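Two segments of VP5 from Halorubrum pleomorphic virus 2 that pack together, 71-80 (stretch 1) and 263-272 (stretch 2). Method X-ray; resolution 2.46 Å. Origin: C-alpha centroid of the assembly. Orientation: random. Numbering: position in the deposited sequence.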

ATOM      1  N   HIS A  71       4.087  13.206 -12.915  1.00 21.36           N
ATOM      2  CA  HIS A  71       3.139  13.316 -14.028  1.00 21.28           C
ATOM      3  C   HIS A  71       1.929  14.163 -13.625  1.00 25.64           C
ATOM      4  O   HIS A  71       1.506  15.028 -14.396  1.00 25.85           O
ATOM      5  CB  HIS A  71       2.685  11.906 -14.475  1.00 21.69           C
ATOM      6  CG  HIS A  71       1.732  11.892 -15.633  1.00 25.30           C
ATOM      7  ND1 HIS A  71       2.170  12.083 -16.931  1.00 27.59           N
ATOM      8  CD2 HIS A  71       0.397  11.672 -15.653  1.00 26.92           C
ATOM      9  CE1 HIS A  71       1.092  11.988 -17.695  1.00 27.32           C
ATOM     10  NE2 HIS A  71       0.000  11.747 -16.969  1.00 27.46           N
ATOM     11  N   THR A  72       1.380  13.910 -12.418  1.00 22.07           N
ATOM     12  CA  THR A  72       0.215  14.609 -11.876  1.00 22.02           C
ATOM     13  C   THR A  72       0.571  16.082 -11.639  1.00 27.44           C
ATOM     14  O   THR A  72      -0.196  16.953 -12.057  1.00 27.77           O
ATOM     15  CB  THR A  72      -0.296  13.892 -10.621  1.00 25.27           C
ATOM     16  OG1 THR A  72      -0.599  12.547 -10.981  1.00 24.65           O
ATOM     17  CG2 THR A  72      -1.539  14.539 -10.028  1.00 23.55           C
ATOM     18  N   ALA A  73       1.748  16.350 -11.021  1.00 24.47           N
ATOM     19  CA  ALA A  73       2.254  17.699 -10.753  1.00 25.07           C
ATOM     20  C   ALA A  73       2.311  18.511 -12.035  1.00 30.67           C
ATOM     21  O   ALA A  73       1.776  19.620 -12.069  1.00 31.56           O
ATOM     22  CB  ALA A  73       3.632  17.632 -10.107  1.00 25.60           C
ATOM     23  N   TYR A  74       2.875  17.921 -13.109  1.00 27.86           N
ATOM     24  CA  TYR A  74       2.992  18.544 -14.424  1.00 29.02           C
ATOM     25  C   TYR A  74       1.627  18.868 -15.052  1.00 32.91           C
ATOM     26  O   TYR A  74       1.482  19.952 -15.599  1.00 32.85           O
ATOM     27  CB  TYR A  74       3.789  17.652 -15.372  1.00 30.84           C
ATOM     28  CG  TYR A  74       5.264  17.975 -15.469  1.00 32.99           C
ATOM     29  CD1 TYR A  74       5.696  19.220 -15.922  1.00 35.50           C
ATOM     30  CD2 TYR A  74       6.229  17.008 -15.202  1.00 33.38           C
ATOM     31  CE1 TYR A  74       7.054  19.512 -16.047  1.00 36.62           C
ATOM     32  CE2 TYR A  74       7.588  17.286 -15.332  1.00 34.44           C
ATOM     33  CZ  TYR A  74       7.995  18.541 -15.750  1.00 42.15           C
ATOM     34  OH  TYR A  74       9.331  18.824 -15.877  1.00 43.62           O
ATOM     35  N   THR A  75       0.632  17.955 -14.955  1.00 29.25           N
ATOM     36  CA  THR A  75      -0.719  18.161 -15.495  1.00 29.12           C
ATOM     37  C   THR A  75      -1.333  19.454 -14.910  1.00 32.95           C
ATOM     38  O   THR A  75      -1.763  20.307 -15.682  1.00 33.65           O
ATOM     39  CB  THR A  75      -1.604  16.918 -15.245  1.00 33.41           C
ATOM     40  OG1 THR A  75      -1.034  15.790 -15.911  1.00 31.11           O
ATOM     41  CG2 THR A  75      -3.033  17.103 -15.730  1.00 31.61           C
ATOM     42  N   ASP A  76      -1.312  19.617 -13.569  1.00 28.76           N
ATOM     43  CA  ASP A  76      -1.859  20.780 -12.856  1.00 28.86           C
ATOM     44  C   ASP A  76      -1.068  22.053 -13.125  1.00 31.73           C
ATOM     45  O   ASP A  76      -1.659  23.127 -13.220  1.00 32.03           O
ATOM     46  CB  ASP A  76      -1.890  20.524 -11.340  1.00 30.77           C
ATOM     47  CG  ASP A  76      -2.923  19.521 -10.856  1.00 44.10           C
ATOM     48  OD1 ASP A  76      -3.818  19.151 -11.653  1.00 45.32           O
ATOM     49  OD2 ASP A  76      -2.845  19.116  -9.678  1.00 50.27           O
ATOM     50  N   ALA A  77       0.268  21.933 -13.207  1.00 27.23           N
ATOM     51  CA  ALA A  77       1.185  23.041 -13.461  1.00 26.68           C
ATOM     52  C   ALA A  77       1.012  23.578 -14.876  1.00 30.07           C
ATOM     53  O   ALA A  77       0.912  24.795 -15.047  1.00 31.32           O
ATOM     54  CB  ALA A  77       2.618  22.588 -13.245  1.00 26.94           C
ATOM     55  N   LYS A  78       0.951  22.675 -15.885  1.00 24.66           N
ATOM     56  CA  LYS A  78       0.774  23.041 -17.292  1.00 24.60           C
ATOM     57  C   LYS A  78      -0.599  23.673 -17.530  1.00 28.89           C
ATOM     58  O   LYS A  78      -0.654  24.697 -18.207  1.00 28.87           O
ATOM     59  CB  LYS A  78       0.996  21.847 -18.227  1.00 26.38           C
ATOM     60  CG  LYS A  78       2.471  21.490 -18.383  1.00 35.12           C
ATOM     61  CD  LYS A  78       2.708  20.299 -19.292  1.00 38.20           C
ATOM     62  CE  LYS A  78       4.148  19.872 -19.209  1.00 40.85           C
ATOM     63  NZ  LYS A  78       4.410  18.717 -20.089  1.00 45.04           N
ATOM     64  N   ILE A  79      -1.688  23.108 -16.933  1.00 25.41           N
ATOM     65  CA  ILE A  79      -3.058  23.632 -17.074  1.00 25.91           C
ATOM     66  C   ILE A  79      -3.110  25.087 -16.570  1.00 32.68           C
ATOM     67  O   ILE A  79      -3.558  25.961 -17.317  1.00 33.76           O
ATOM     68  CB  ILE A  79      -4.125  22.722 -16.398  1.00 28.07           C
ATOM     69  CG1 ILE A  79      -4.344  21.455 -17.246  1.00 28.06           C
ATOM     70  CG2 ILE A  79      -5.467  23.459 -16.187  1.00 29.28           C
ATOM     71  CD1 ILE A  79      -4.946  20.312 -16.528  1.00 30.83           C
ATOM     72  N   ALA A  80      -2.593  25.344 -15.348  1.00 29.93           N
ATOM     73  CA  ALA A  80      -2.540  26.679 -14.740  1.00 30.70           C
ATOM     74  C   ALA A  80      -1.687  27.643 -15.569  1.00 36.08           C
ATOM     75  O   ALA A  80      -2.037  28.819 -15.678  1.00 37.75           O
ATOM     76  CB  ALA A  80      -1.994  26.589 -13.330  1.00 30.90           C
ATOM     77  N   GLU A 263      -6.961  24.674 -25.133  1.00 42.72           N
ATOM     78  CA  GLU A 263      -8.093  24.959 -24.251  1.00 43.05           C
ATOM     79  C   GLU A 263      -8.289  23.773 -23.308  1.00 46.62           C
ATOM     80  O   GLU A 263      -8.801  22.726 -23.714  1.00 46.18           O
ATOM     81  CB  GLU A 263      -9.371  25.285 -25.048  1.00 45.76           C
ATOM     82  CG  GLU A 263      -9.345  26.645 -25.738  1.00 57.76           C
ATOM     83  CD  GLU A 263      -9.268  27.884 -24.860  1.00 81.05           C
ATOM     84  OE1 GLU A 263      -9.698  27.823 -23.684  1.00 75.44           O
ATOM     85  OE2 GLU A 263      -8.787  28.927 -25.360  1.00 75.75           O
ATOM     86  N   VAL A 264      -7.824  23.931 -22.056  1.00 43.14           N
ATOM     87  CA  VAL A 264      -7.864  22.868 -21.044  1.00 42.46           C
ATOM     88  C   VAL A 264      -8.609  23.311 -19.760  1.00 47.31           C
ATOM     89  O   VAL A 264      -8.451  22.683 -18.706  1.00 46.12           O
ATOM     90  CB  VAL A 264      -6.439  22.331 -20.721  1.00 45.24           C
ATOM     91  CG1 VAL A 264      -5.899  21.478 -21.865  1.00 45.08           C
ATOM     92  CG2 VAL A 264      -5.465  23.454 -20.358  1.00 44.89           C
ATOM     93  N   SER A 265      -9.448  24.354 -19.864  1.00 45.44           N
ATOM     94  CA  SER A 265     -10.244  24.865 -18.744  1.00 45.69           C
ATOM     95  C   SER A 265     -11.404  23.915 -18.433  1.00 50.17           C
ATOM     96  O   SER A 265     -11.749  23.722 -17.269  1.00 49.01           O
ATOM     97  CB  SER A 265     -10.779  26.258 -19.064  1.00 50.93           C
ATOM     98  OG  SER A 265      -9.775  27.095 -19.615  1.00 61.11           O
ATOM     99  N   ASP A 266     -11.989  23.318 -19.488  1.00 48.40           N
ATOM    100  CA  ASP A 266     -13.121  22.386 -19.457  1.00 48.81           C
ATOM    101  C   ASP A 266     -12.682  20.948 -19.099  1.00 50.39           C
ATOM    102  O   ASP A 266     -13.530  20.117 -18.760  1.00 50.19           O
ATOM    103  CB  ASP A 266     -13.804  22.402 -20.844  1.00 52.64           C
ATOM    104  CG  ASP A 266     -15.169  21.743 -20.931  1.00 68.25           C
ATOM    105  OD1 ASP A 266     -16.129  22.282 -20.335  1.00 70.05           O
ATOM    106  OD2 ASP A 266     -15.285  20.706 -21.622  1.00 75.20           O
ATOM    107  N   LEU A 267     -11.365  20.663 -19.174  1.00 44.92           N
ATOM    108  CA  LEU A 267     -10.774  19.348 -18.924  1.00 43.50           C
ATOM    109  C   LEU A 267     -10.774  19.002 -17.420  1.00 45.48           C
ATOM    110  O   LEU A 267     -10.409  19.826 -16.576  1.00 44.54           O
ATOM    111  CB  LEU A 267      -9.347  19.296 -19.544  1.00 43.31           C
ATOM    112  CG  LEU A 267      -8.292  18.243 -19.090  1.00 47.68           C
ATOM    113  CD1 LEU A 267      -8.718  16.841 -19.371  1.00 48.37           C
ATOM    114  CD2 LEU A 267      -6.992  18.440 -19.812  1.00 50.41           C
ATOM    115  N   VAL A 268     -11.230  17.772 -17.111  1.00 40.99           N
ATOM    116  CA  VAL A 268     -11.277  17.193 -15.766  1.00 39.75           C
ATOM    117  C   VAL A 268     -10.069  16.260 -15.672  1.00 41.52           C
ATOM    118  O   VAL A 268     -10.014  15.249 -16.384  1.00 41.45           O
ATOM    119  CB  VAL A 268     -12.626  16.486 -15.445  1.00 44.14           C
ATOM    120  CG1 VAL A 268     -12.643  15.951 -14.015  1.00 43.27           C
ATOM    121  CG2 VAL A 268     -13.816  17.413 -15.683  1.00 44.84           C
ATOM    122  N   THR A 269      -9.072  16.649 -14.849  1.00 35.82           N
ATOM    123  CA  THR A 269      -7.792  15.953 -14.674  1.00 34.22           C
ATOM    124  C   THR A 269      -7.971  14.521 -14.128  1.00 36.94           C
ATOM    125  O   THR A 269      -8.919  14.283 -13.372  1.00 36.02           O
ATOM    126  CB  THR A 269      -6.836  16.759 -13.755  1.00 40.34           C
ATOM    127  OG1 THR A 269      -7.226  16.652 -12.384  1.00 39.44           O
ATOM    128  CG2 THR A 269      -6.699  18.213 -14.159  1.00 38.87           C
ATOM    129  N   PRO A 270      -7.048  13.570 -14.456  1.00 33.07           N
ATOM    130  CA  PRO A 270      -7.157  12.210 -13.894  1.00 32.07           C
ATOM    131  C   PRO A 270      -7.221  12.237 -12.364  1.00 34.20           C
ATOM    132  O   PRO A 270      -7.993  11.483 -11.772  1.00 33.41           O
ATOM    133  CB  PRO A 270      -5.884  11.521 -14.393  1.00 33.49           C
ATOM    134  CG  PRO A 270      -5.511  12.266 -15.617  1.00 38.86           C
ATOM    135  CD  PRO A 270      -5.856  13.688 -15.323  1.00 34.57           C
ATOM    136  N   ARG A 271      -6.458  13.170 -11.742  1.00 29.73           N
ATOM    137  CA  ARG A 271      -6.408  13.430 -10.300  1.00 28.46           C
ATOM    138  C   ARG A 271      -7.797  13.861  -9.796  1.00 33.29           C
ATOM    139  O   ARG A 271      -8.286  13.270  -8.838  1.00 32.95           O
ATOM    140  CB  ARG A 271      -5.346  14.508  -9.995  1.00 25.84           C
ATOM    141  CG  ARG A 271      -5.165  14.822  -8.519  1.00 29.59           C
ATOM    142  CD  ARG A 271      -4.829  16.284  -8.297  1.00 41.33           C
ATOM    143  NE  ARG A 271      -4.527  16.545  -6.890  1.00 48.75           N
ATOM    144  CZ  ARG A 271      -4.136  17.716  -6.394  1.00 61.03           C
ATOM    145  NH1 ARG A 271      -3.998  18.768  -7.193  1.00 49.93           N
ATOM    146  NH2 ARG A 271      -3.875  17.845  -5.102  1.00 46.02           N
ATOM    147  N   GLU A 272      -8.439  14.859 -10.462  1.00 30.73           N
ATOM    148  CA  GLU A 272      -9.776  15.362 -10.115  1.00 31.20           C
ATOM    149  C   GLU A 272     -10.830  14.244 -10.196  1.00 34.89           C
ATOM    150  O   GLU A 272     -11.615  14.101  -9.261  1.00 34.41           O
ATOM    151  CB  GLU A 272     -10.173  16.535 -11.021  1.00 33.51           C
ATOM    152  CG  GLU A 272     -11.442  17.260 -10.599  1.00 48.49           C
ATOM    153  CD  GLU A 272     -11.933  18.357 -11.531  1.00 85.32           C
ATOM    154  OE1 GLU A 272     -11.218  18.692 -12.504  1.00 82.90           O
ATOM    155  OE2 GLU A 272     -13.042  18.885 -11.286  1.00 86.39           O
TER

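Residues 71-80 form part of a continuous helix, and one side of it, carrying Thr72, Thr75, Asp76 and Ile79, meets a segment that runs as loop from Glu263 and enters a helix at Pro270. The spacing of three and four residues places these four side chains along one stripe, each with its CA-to-CB bond directed toward the other segment, while Ala73 and Ala80 point away. The contact is modest, burying 381 Å² in all, and mostly apolar, with one ionic link.

Ile79 contributes the largest share. With chi1 m and chi2 t, its long branch extends along the loop: CG1 lies 3.9 Å from Val264 CG2, and CD1 at the tip reaches to 3.6 Å from Thr269 CG2 and 4.3 Å from Leu267 CD2. A branched, wholly apolar side chain suits this place: CG1 and CD1 between them meet Val264, Leu267 and Thr269, which lie along the loop, and beta-branching keeps the chain in few conformations within a helix. Val264, also m at chi1, offers a compact branched surface, whereas Leu267, t then p, touches Ile79 more lightly.

The threonines show how a residue can be polar and apolar at once. Thr75 adopts m, a rotamer in which OG1 folds back along its own helix and donates to His71 O at 3.1 Å, a carbonyl that also accepts from Thr75 N. The hydroxyl is thus satisfied within a buried setting, and CG2 is left to meet Thr269 CG2 at 4.1 Å and Pro270 CD at 4.4 Å. Thr72 is likewise m; its OG1 is hydrogen-bonded elsewhere in the structure, and its CG2 packs 3.8 Å from Arg271 CB.

Thr269 divides its side chain in a similar way, but with chi1 p. Standing at the N-cap position, it uses OG1 to accept from Glu272 N at 2.9 Å, occupying a backbone NH that has no preceding helical carbonyl to bond. Its CG2 faces the first helix, where it also lies 3.9 Å from Asp76 OD1. Pro270 follows naturally, since the first turn of a helix does not require its missing NH and its phi of -55° is already helical.

The ionic link joins Asp76 OD2 to Arg271 NH1 at 2.8 Å. Its charge pairing is favourable in this buried place, although the hydrogen bond is weak, with an angle of 125° at the hydrogen. Asp76 is m at chi1; Arg271 is extended at chi1 and chi3, with chi2 off its well at -146°, so that its aliphatic base lies by Thr72 while the guanidinium reaches the carboxylate. NE and NH2 are bonded elsewhere in the structure.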